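Local atomic coordinates of lactate racemase apoprotein (Thermoanaerobacterium thermosaccharolyticum, PDB entry 2YJG), a protein that interconverts the D- and L-isomers of lactate as a homodimer, using a nickel pincer cofactor derived from nicotinic acid mononucleotide. Residues 55-66 against 89-100. Numbering follows the deposited sequence.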
# COMPACT_ATOMS: atom_id res chain seq x y z
N ARG A 55 2.76 -1.66 -31.60
CA ARG A 55 2.28 -1.06 -30.36
C ARG A 55 2.04 -2.10 -29.28
O ARG A 55 1.69 -3.24 -29.56
CB ARG A 55 1.00 -0.27 -30.60
CG ARG A 55 1.28 1.13 -31.02
CD ARG A 55 0.07 1.86 -31.26
NE ARG A 55 -0.66 2.22 -30.05
CZ ARG A 55 -1.76 2.95 -30.04
NH1 ARG A 55 -2.28 3.40 -31.19
NH2 ARG A 55 -2.36 3.23 -28.89
N LEU A 56 2.22 -1.66 -28.05
CA LEU A 56 2.00 -2.51 -26.90
C LEU A 56 0.56 -3.02 -26.89
O LEU A 56 0.35 -4.17 -26.58
CB LEU A 56 2.38 -1.78 -25.60
CG LEU A 56 2.16 -2.54 -24.27
CD1 LEU A 56 2.81 -3.90 -24.25
CD2 LEU A 56 2.61 -1.64 -23.14
N GLN A 57 -0.43 -2.21 -27.26
CA GLN A 57 -1.82 -2.71 -27.34
C GLN A 57 -1.95 -3.97 -28.19
O GLN A 57 -2.71 -4.87 -27.87
CB GLN A 57 -2.78 -1.63 -27.84
CG GLN A 57 -2.58 -1.17 -29.27
CD GLN A 57 -3.74 -0.28 -29.74
OE1 GLN A 57 -4.72 -0.10 -29.01
NE2 GLN A 57 -3.65 0.25 -30.97
N ASP A 58 -1.24 -4.00 -29.31
CA ASP A 58 -1.26 -5.15 -30.23
C ASP A 58 -0.47 -6.31 -29.71
O ASP A 58 -0.92 -7.46 -29.80
CB ASP A 58 -0.76 -4.71 -31.60
CG ASP A 58 -1.71 -3.76 -32.27
OD1 ASP A 58 -2.92 -3.89 -32.03
OD2 ASP A 58 -1.25 -2.88 -33.04
N LEU A 59 0.68 -6.04 -29.10
CA LEU A 59 1.42 -7.11 -28.47
C LEU A 59 0.70 -7.81 -27.32
O LEU A 59 0.92 -9.02 -27.08
CB LEU A 59 2.74 -6.55 -27.92
CG LEU A 59 3.80 -6.11 -28.91
CD1 LEU A 59 5.03 -5.54 -28.14
CD2 LEU A 59 4.26 -7.25 -29.86
N ALA A 60 -0.11 -7.04 -26.59
CA ALA A 60 -0.81 -7.51 -25.39
C ALA A 60 -2.14 -8.22 -25.72
O ALA A 60 -2.77 -8.84 -24.86
CB ALA A 60 -1.12 -6.31 -24.51
N GLU A 61 -2.63 -8.02 -26.93
CA GLU A 61 -3.89 -8.64 -27.34
C GLU A 61 -3.83 -10.17 -27.24
O GLU A 61 -2.89 -10.80 -27.78
CB GLU A 61 -4.25 -8.20 -28.77
CG GLU A 61 -5.67 -8.57 -29.23
CD GLU A 61 -6.08 -7.98 -30.54
OE1 GLU A 61 -5.22 -7.64 -31.37
OE2 GLU A 61 -7.30 -7.86 -30.76
N GLY A 62 -4.83 -10.75 -26.57
CA GLY A 62 -4.94 -12.18 -26.34
C GLY A 62 -3.95 -12.81 -25.37
O GLY A 62 -3.88 -14.05 -25.27
N LYS A 63 -3.16 -12.00 -24.66
CA LYS A 63 -2.19 -12.55 -23.70
C LYS A 63 -2.86 -12.67 -22.34
O LYS A 63 -3.66 -11.80 -21.98
CB LYS A 63 -1.00 -11.60 -23.55
CG LYS A 63 -0.23 -11.37 -24.86
CD LYS A 63 0.48 -12.58 -25.33
CE LYS A 63 1.66 -12.28 -26.22
NZ LYS A 63 1.28 -12.34 -27.64
N LYS A 64 -2.51 -13.68 -21.55
CA LYS A 64 -3.21 -13.85 -20.25
C LYS A 64 -2.34 -13.71 -19.01
O LYS A 64 -2.78 -14.02 -17.90
CB LYS A 64 -3.93 -15.22 -20.22
CG LYS A 64 -3.04 -16.42 -20.02
CD LYS A 64 -3.78 -17.73 -20.40
CE LYS A 64 -2.87 -18.92 -20.25
NZ LYS A 64 -3.58 -20.12 -20.76
N ASN A 65 -1.08 -13.34 -19.16
CA ASN A 65 -0.21 -13.22 -18.00
C ASN A 65 0.85 -12.26 -18.44
O ASN A 65 1.88 -12.68 -18.97
CB ASN A 65 0.36 -14.61 -17.61
CG ASN A 65 1.31 -14.58 -16.38
OD1 ASN A 65 1.27 -13.70 -15.50
ND2 ASN A 65 2.16 -15.61 -16.31
N ILE A 66 0.59 -10.99 -18.25
CA ILE A 66 1.53 -9.90 -18.55
C ILE A 66 2.29 -9.42 -17.32
O ILE A 66 1.73 -9.34 -16.24
CB ILE A 66 0.80 -8.74 -19.21
CG1 ILE A 66 0.01 -9.28 -20.40
CG2 ILE A 66 1.76 -7.64 -19.64
CD1 ILE A 66 -0.85 -8.27 -21.08
N GLU A 89 -2.77 1.27 -22.15
CA GLU A 89 -2.33 0.76 -23.46
C GLU A 89 -2.46 -0.77 -23.57
O GLU A 89 -2.99 -1.29 -24.54
CB GLU A 89 -0.87 1.19 -23.71
CG GLU A 89 -0.21 0.67 -25.00
CD GLU A 89 -0.79 1.31 -26.29
OE1 GLU A 89 -1.56 2.29 -26.19
OE2 GLU A 89 -0.41 0.84 -27.37
N ILE A 90 -1.92 -1.49 -22.58
CA ILE A 90 -2.13 -2.92 -22.45
C ILE A 90 -3.62 -3.33 -22.53
O ILE A 90 -3.90 -4.37 -23.11
CB ILE A 90 -1.52 -3.43 -21.13
CG1 ILE A 90 0.03 -3.47 -21.25
CG2 ILE A 90 -2.04 -4.83 -20.77
CD1 ILE A 90 0.84 -3.50 -19.90
N ARG A 91 -4.51 -2.55 -21.95
CA ARG A 91 -5.93 -2.94 -21.80
C ARG A 91 -6.76 -2.55 -23.01
O ARG A 91 -7.90 -3.03 -23.16
CB ARG A 91 -6.51 -2.36 -20.51
CG ARG A 91 -5.94 -3.10 -19.28
CD ARG A 91 -6.37 -2.47 -17.92
NE ARG A 91 -5.98 -3.34 -16.83
CZ ARG A 91 -5.48 -2.99 -15.65
NH1 ARG A 91 -5.22 -1.72 -15.34
NH2 ARG A 91 -5.20 -3.94 -14.78
N LYS A 92 -6.17 -1.75 -23.90
CA LYS A 92 -6.93 -1.22 -25.03
C LYS A 92 -7.56 -2.34 -25.88
O LYS A 92 -8.72 -2.23 -26.33
CB LYS A 92 -6.07 -0.29 -25.86
CG LYS A 92 -6.00 1.12 -25.34
CD LYS A 92 -5.23 1.98 -26.32
CE LYS A 92 -4.78 3.33 -25.71
NZ LYS A 92 -5.82 4.40 -25.79
N LYS A 93 -6.83 -3.42 -26.09
CA LYS A 93 -7.38 -4.52 -26.85
C LYS A 93 -7.44 -5.80 -26.02
O LYS A 93 -7.59 -6.88 -26.55
CB LYS A 93 -6.63 -4.67 -28.19
CG LYS A 93 -6.77 -3.48 -29.12
CD LYS A 93 -5.96 -3.70 -30.45
CE LYS A 93 -6.38 -2.75 -31.59
NZ LYS A 93 -5.47 -2.93 -32.77
N ASN A 94 -7.41 -5.66 -24.68
CA ASN A 94 -7.37 -6.76 -23.72
C ASN A 94 -7.85 -6.28 -22.33
O ASN A 94 -7.06 -6.14 -21.35
CB ASN A 94 -5.95 -7.34 -23.69
CG ASN A 94 -5.85 -8.64 -22.99
OD1 ASN A 94 -6.82 -9.11 -22.40
ND2 ASN A 94 -4.67 -9.24 -23.02
N LYS A 95 -9.16 -6.02 -22.21
CA LYS A 95 -9.63 -5.29 -21.06
C LYS A 95 -9.41 -6.09 -19.78
O LYS A 95 -9.19 -5.49 -18.74
CB LYS A 95 -11.11 -4.89 -21.14
CG LYS A 95 -11.40 -3.81 -22.20
CD LYS A 95 -10.86 -2.45 -21.86
CE LYS A 95 -10.90 -1.54 -23.10
NZ LYS A 95 -10.87 -0.14 -22.62
N SER A 96 -9.43 -7.42 -19.89
CA SER A 96 -9.34 -8.32 -18.74
C SER A 96 -7.95 -8.92 -18.55
O SER A 96 -7.79 -9.90 -17.84
CB SER A 96 -10.37 -9.47 -18.92
OG SER A 96 -11.67 -8.91 -19.05
N ALA A 97 -6.93 -8.32 -19.17
CA ALA A 97 -5.56 -8.77 -18.99
C ALA A 97 -5.16 -8.84 -17.54
O ALA A 97 -5.46 -7.96 -16.73
CB ALA A 97 -4.56 -7.85 -19.73
N ASN A 98 -4.50 -9.94 -17.21
CA ASN A 98 -3.79 -10.01 -15.97
C ASN A 98 -2.47 -9.32 -16.16
O ASN A 98 -1.67 -9.69 -17.05
CB ASN A 98 -3.55 -11.43 -15.56
CG ASN A 98 -4.80 -12.16 -15.32
OD1 ASN A 98 -5.09 -13.14 -16.02
ND2 ASN A 98 -5.61 -11.65 -14.40
N VAL A 99 -2.20 -8.37 -15.28
CA VAL A 99 -0.97 -7.59 -15.37
C VAL A 99 -0.33 -7.52 -14.00
O VAL A 99 -0.91 -6.96 -13.08
CB VAL A 99 -1.20 -6.18 -15.87
CG1 VAL A 99 0.20 -5.42 -16.08
CG2 VAL A 99 -1.90 -6.19 -17.13
N LYS A 100 0.87 -8.08 -13.87
CA LYS A 100 1.66 -8.02 -12.67
C LYS A 100 2.78 -6.99 -12.81
O LYS A 100 3.42 -6.93 -13.84
CB LYS A 100 2.26 -9.39 -12.33
CG LYS A 100 1.26 -10.22 -11.55
CD LYS A 100 1.77 -11.50 -11.06
CE LYS A 100 0.58 -12.44 -10.83
NZ LYS A 100 1.03 -13.52 -9.98
O HOH W 1 2.56 1.12 -27.50
O HOH W 2 -4.52 -4.84 -25.78
O HOH W 3 -5.59 -6.05 -33.32
O HOH W 4 -7.25 -9.73 -25.77
O HOH W 5 -7.03 -11.69 -21.40
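R55 and E89 form a side-on salt bridge through two nitrogens, with guanidinium and carboxylate nearly coplanar, 18° apart. R55 presents its side edge: NE donates to E89 OE2 at 3.0 Å, and NH2 to E89 OE1 at 3.0 Å. Both oxygens use their syn lone pairs. The E89 chain bends at chi2 (70°), which turns the carboxylate to the start of helix 56-59. There the backbone N of Q57 reaches OE2 from above the carboxylate plane. E89 holds the N-cap residue R55 and the Q57 amide directly, and the L56 amide through a water. The Q57 side-chain amide lies over a face of the R55 guanidinium, with NE2 3.4 Å above its centre. Further along, the extended K93 chain passes this amide and puts NZ on the syn side of D58 OD1 (2.8 Å), a second salt bridge.

The segments join the C-terminal part of helix 79-91 and the lead into strand 99-104 to the short helix 56-59 and the start of strand 66-71. Both strands are neighbours in the mixed sheet of the N-terminal domain. I66 N to N98 O and K100 N to I66 O begin their parallel pairing.

N94 clamps the type II turn from A60 to K63. Its ND2 donates to A60 O (2.7 Å) and to K63 O (2.9 Å), the latter in the carbonyl plane. K63 N reaches A60 O from the opposite face to ND2. L56 CD2 packs on I90 CG1 (3.7 Å), while I66 CD1 touches I90 CG2 (3.7 Å) and A97 CB. Beside the strand pairing, N98 packs against N98 of the second subunit.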